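Local coordinates for protein BpsB (PgaB), Poly-beta-1,6-N-acetyl-D-glucosamine N-deacetylase (Bordetella bronchiseptica RB50, PDB 5BU6) that probably catalyses the metal-dependent removal of N-acetyl groups from poly-beta-1,6-N-acetyl-D-glucosamine, the exopolysaccharide deacetylated during biofilm formation in Bordetella, at residues Ala104-Val109 / Gly147-Ala152; Ala152-Asn157 / Ser217-Tyr222. The protein carries 5 engineered substitutions. All coordinates share one frame; numbering follows the deposited sequence.

Contact 1: Ala104-Val109 / Gly147-Ala152; sequences AVVAVV and GLVELA. With EDO (1,2-ethanediol), chain J.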
# COMPACT_ATOMS: atom_id res chain seq x y z
N ALA A 104 2.50 -6.75 -10.31
CA ALA A 104 1.92 -6.34 -9.04
C ALA A 104 2.59 -5.07 -8.51
O ALA A 104 3.66 -4.69 -8.98
CB ALA A 104 2.04 -7.46 -8.03
N VAL A 105 1.94 -4.43 -7.55
CA VAL A 105 2.52 -3.35 -6.76
C VAL A 105 2.88 -3.92 -5.38
O VAL A 105 2.06 -4.62 -4.78
CB VAL A 105 1.53 -2.19 -6.56
CG1 VAL A 105 2.16 -1.05 -5.74
CG2 VAL A 105 1.06 -1.70 -7.91
N VAL A 106 4.08 -3.64 -4.90
CA VAL A 106 4.45 -3.99 -3.53
C VAL A 106 4.73 -2.68 -2.77
O VAL A 106 5.56 -1.90 -3.20
CB VAL A 106 5.70 -4.90 -3.48
CG1 VAL A 106 6.16 -5.11 -2.03
CG2 VAL A 106 5.42 -6.23 -4.18
N ALA A 107 4.01 -2.44 -1.68
CA ALA A 107 4.13 -1.17 -0.96
C ALA A 107 4.86 -1.44 0.35
O ALA A 107 4.47 -2.32 1.14
CB ALA A 107 2.75 -0.55 -0.72
N VAL A 108 5.94 -0.68 0.55
CA VAL A 108 6.91 -0.90 1.61
C VAL A 108 6.73 0.08 2.76
O VAL A 108 6.68 1.27 2.51
CB VAL A 108 8.34 -0.74 1.03
CG1 VAL A 108 9.40 -0.79 2.11
CG2 VAL A 108 8.58 -1.78 -0.07
N VAL A 109 6.62 -0.39 4.01
CA VAL A 109 6.68 0.53 5.15
C VAL A 109 8.15 0.66 5.51
O VAL A 109 8.75 -0.28 6.03
CB VAL A 109 5.90 0.04 6.38
CG1 VAL A 109 5.97 1.09 7.48
CG2 VAL A 109 4.44 -0.28 6.01
N GLY A 147 10.99 -6.88 -13.44
CA GLY A 147 10.08 -6.29 -14.40
C GLY A 147 8.62 -6.47 -14.02
O GLY A 147 7.75 -5.82 -14.60
N LEU A 148 8.34 -7.33 -13.05
CA LEU A 148 6.97 -7.66 -12.71
C LEU A 148 6.42 -6.78 -11.60
O LEU A 148 5.22 -6.68 -11.44
CB LEU A 148 6.84 -9.12 -12.27
CG LEU A 148 7.16 -10.24 -13.25
CD1 LEU A 148 7.31 -11.53 -12.45
CD2 LEU A 148 6.05 -10.37 -14.28
N VAL A 149 7.29 -6.14 -10.83
CA VAL A 149 6.85 -5.52 -9.59
C VAL A 149 7.15 -4.03 -9.55
O VAL A 149 8.27 -3.62 -9.77
CB VAL A 149 7.52 -6.20 -8.39
CG1 VAL A 149 7.27 -5.43 -7.11
CG2 VAL A 149 7.06 -7.66 -8.26
N GLU A 150 6.14 -3.23 -9.23
CA GLU A 150 6.30 -1.79 -9.01
C GLU A 150 6.39 -1.57 -7.50
O GLU A 150 5.53 -2.03 -6.75
CB GLU A 150 5.10 -1.02 -9.56
CG GLU A 150 4.99 0.44 -9.12
CD GLU A 150 5.44 1.42 -10.20
OE1 GLU A 150 5.78 0.98 -11.31
OE2 GLU A 150 5.43 2.64 -9.93
N LEU A 151 7.43 -0.89 -7.06
CA LEU A 151 7.56 -0.58 -5.64
C LEU A 151 6.85 0.73 -5.35
O LEU A 151 6.92 1.70 -6.13
CB LEU A 151 9.03 -0.50 -5.23
CG LEU A 151 9.87 -1.78 -5.30
CD1 LEU A 151 11.26 -1.54 -4.69
CD2 LEU A 151 9.17 -2.94 -4.63
N ALA A 152 6.17 0.76 -4.22
CA ALA A 152 5.45 1.94 -3.78
C ALA A 152 5.77 2.21 -2.32
O ALA A 152 6.24 1.32 -1.62
CB ALA A 152 3.93 1.74 -3.96
C1 EDO J . 6.26 -2.40 -13.12
O1 EDO J . 5.32 -3.48 -13.02
C2 EDO J . 5.68 -1.30 -14.01
O2 EDO J . 4.66 -0.55 -13.33

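Contact 2: Ala152-Asn157 / Ser217-Tyr222; sequences ASHSHN and SIVWPY. With NI (nickel (II) ion), chain C.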
# COMPACT_ATOMS: atom_id res chain seq x y z
N ALA A 152 6.17 0.76 -4.22
CA ALA A 152 5.45 1.94 -3.78
C ALA A 152 5.77 2.21 -2.32
O ALA A 152 6.24 1.32 -1.62
CB ALA A 152 3.93 1.74 -3.96
N SER A 153 5.51 3.42 -1.86
CA SER A 153 5.59 3.73 -0.44
C SER A 153 4.32 3.28 0.27
O SER A 153 3.21 3.53 -0.21
CB SER A 153 5.80 5.23 -0.23
OG SER A 153 5.79 5.59 1.14
N HIS A 154 4.49 2.62 1.41
CA HIS A 154 3.40 2.41 2.37
C HIS A 154 3.63 3.30 3.59
O HIS A 154 3.23 2.95 4.70
CB HIS A 154 3.31 0.92 2.78
CG HIS A 154 1.95 0.49 3.20
ND1 HIS A 154 0.81 1.22 2.92
CD2 HIS A 154 1.54 -0.61 3.88
CE1 HIS A 154 -0.24 0.60 3.43
NE2 HIS A 154 0.17 -0.52 4.00
N SER A 155 4.27 4.45 3.33
CA SER A 155 4.76 5.45 4.31
C SER A 155 6.08 4.99 4.93
O SER A 155 6.51 3.86 4.74
CB SER A 155 3.74 5.76 5.42
OG SER A 155 3.79 4.79 6.46
N HIS A 156 6.74 5.89 5.65
CA HIS A 156 7.91 5.53 6.46
C HIS A 156 7.41 5.02 7.80
O HIS A 156 7.60 3.87 8.13
CB HIS A 156 8.86 6.73 6.65
CG HIS A 156 10.09 6.41 7.45
ND1 HIS A 156 10.99 5.44 7.08
CD2 HIS A 156 10.55 6.93 8.61
CE1 HIS A 156 11.96 5.39 7.97
NE2 HIS A 156 11.72 6.28 8.92
N ASN A 157 6.75 5.88 8.56
CA ASN A 157 6.27 5.51 9.88
C ASN A 157 4.84 6.00 10.13
O ASN A 157 4.54 6.54 11.17
CB ASN A 157 7.22 6.04 10.95
CG ASN A 157 6.98 5.44 12.31
OD1 ASN A 157 6.40 4.35 12.44
ND2 ASN A 157 7.40 6.16 13.35
N SER A 217 4.22 6.46 -6.26
CA SER A 217 2.92 6.19 -5.70
C SER A 217 2.98 5.95 -4.19
O SER A 217 4.02 5.50 -3.67
CB SER A 217 2.30 4.98 -6.40
OG SER A 217 3.19 3.88 -6.37
N ILE A 218 1.89 6.27 -3.50
CA ILE A 218 1.73 6.01 -2.06
C ILE A 218 0.47 5.21 -1.83
O ILE A 218 -0.61 5.55 -2.36
CB ILE A 218 1.67 7.33 -1.24
CG1 ILE A 218 1.20 7.06 0.19
CG2 ILE A 218 0.71 8.33 -1.86
CD1 ILE A 218 2.26 6.46 1.05
N VAL A 219 0.60 4.13 -1.07
CA VAL A 219 -0.55 3.38 -0.61
C VAL A 219 -0.77 3.78 0.83
O VAL A 219 0.04 3.45 1.68
CB VAL A 219 -0.34 1.84 -0.67
CG1 VAL A 219 -1.62 1.11 -0.15
CG2 VAL A 219 -0.00 1.39 -2.09
N TRP A 220 -1.85 4.51 1.09
CA TRP A 220 -2.08 5.07 2.41
C TRP A 220 -2.43 3.96 3.41
O TRP A 220 -3.39 3.25 3.20
CB TRP A 220 -3.22 6.10 2.33
CG TRP A 220 -2.87 7.33 1.48
CD1 TRP A 220 -3.36 7.65 0.22
CD2 TRP A 220 -1.99 8.40 1.84
NE1 TRP A 220 -2.82 8.85 -0.21
CE2 TRP A 220 -1.97 9.32 0.76
CE3 TRP A 220 -1.19 8.65 2.97
CZ2 TRP A 220 -1.20 10.48 0.79
CZ3 TRP A 220 -0.43 9.82 3.00
CH2 TRP A 220 -0.43 10.71 1.91
N PRO A 221 -1.67 3.84 4.51
CA PRO A 221 -2.08 2.91 5.56
C PRO A 221 -3.50 3.16 6.02
O PRO A 221 -3.89 4.32 6.20
CB PRO A 221 -1.08 3.19 6.69
CG PRO A 221 0.17 3.62 5.96
CD PRO A 221 -0.35 4.45 4.79
N TYR A 222 -4.26 2.08 6.20
CA TYR A 222 -5.62 2.14 6.69
C TYR A 222 -6.52 2.98 5.78
O TYR A 222 -7.62 3.34 6.18
CB TYR A 222 -5.66 2.68 8.11
CG TYR A 222 -4.58 2.10 9.01
CD1 TYR A 222 -4.62 0.77 9.40
CD2 TYR A 222 -3.52 2.89 9.46
CE1 TYR A 222 -3.64 0.23 10.21
CE2 TYR A 222 -2.54 2.37 10.28
CZ TYR A 222 -2.60 1.04 10.65
OH TYR A 222 -1.64 0.50 11.45
NI NI C . -0.62 -2.01 5.40
O HOH W 1 -1.38 -3.21 3.81
O HOH W 2 -1.53 -3.58 6.60

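Contact 1: Ala104-Val109 / Gly147-Ala152
Two neighbouring parallel strands of the central sheet meet here, Ala-104 to Val-108 against Val-149 to Ala-152, with Ala-104 beside Val-149 and Ala-107 beside Ala-152. Five backbone hydrogen bonds join them, running from Ala-104 N to Leu-148 O (2.9 Å) at one end to Val-108 N to Ala-152 O (3.0 Å) at the other. Carbonyl oxygens also receive CA-H contacts; Glu-150 O, for example, accepts Val-106 N at 2.8 Å and lies 3.3 Å from Val-105 CA. On one face Val-106 and Val-149 cross obliquely, CG2 of the former 3.6 Å from CG1 of the latter, while Leu-151 extends CD2 to 4.1 Å from Val-106 CB. Helix 137-145, on the connection between the strands, covers this apolar patch with Met-143 and Leu-140, as in a beta-alpha-beta unit of the deformed (beta/alpha) barrel of family 4 carbohydrate esterases. On the other face two alanine methyls lie among Val-105 and Glu-150: the methyl of Ala-152 sits diagonally against Val-105 CG1 (3.8 Å), which lies anti to its backbone N, and beside the methyl of Ala-107. The chain of Glu-150 bends at chi2 (103°) and takes the carboxylate away from the neighbouring strand. There OE1 accepts a hydrogen bond from O2 of a 1,2-ethanediol, probably from the crystallisation liquor (2.8 Å), and OE2 forms a salt bridge with Arg-216.

Contact 2: Ala152-Asn157 / Ser217-Tyr222
Ser-153 and Ile-218 form the single beta bridge of this contact and its tightly packed end. Ser-153 N donates to Ser-217 O, and Ser-153 O receives Val-219 N at 2.8 Å in a nearly straight bond (171°). The same oxygen is met by Ile-218 CD1 (3.3 Å), which chi2 of 76° turns back to the opposing strand, while Ile-218 CG1 lies over the centre of the Trp-220 ring. Ser-153 OG accepts Ser-155 N in an ST turn and is also hydrogen-bonded to Ser-203 OG. Next along, His-154 ND1 donates to Val-219 O (2.7 Å); the oxygen lies in the imidazole plane, although the donor stands 39° out of the carbonyl plane. This bond helps fix the ring's rotation, with NE2 on nickel at 2.2 Å. Pro-221 CG makes an off-centre CH-pi contact with the ring and touches His-154 O (3.4 Å). Beyond Pro-221 the segments part: Tyr-222 and Asn-157 are partly exposed and do not meet, and on the nickel side, where Asp-84 and His-159 are further ligands, two waters at 2.1 and 2.2 Å take up coordination positions. This Asp-His-His site, with a Pro-Tyr segment beside it, is characteristic of metal-dependent family 4 carbohydrate esterases.

Contacts 1 and 2 follow one another along strand 149-153 and share Ala-152, their centres lying about 11 Å apart. The sheet pairing of contact 1 probably runs on into contact 2 through Val-108 O and His-154 N, 2.8 Å apart, so that the metal-binding histidine leaves the strand's end still tied to its neighbour. Side chains join them as well: Ala-107 CB meets Val-219 CG2 at 3.6 Å, and Val-109 CG2 packs on His-154 CD2 at 3.6 Å. Segment 104-109 thereby flanks the nickel ligand, with the side chain of Ala-107 about 7 Å from the ion, while 217-222 holds the imidazole from its ND1 edge.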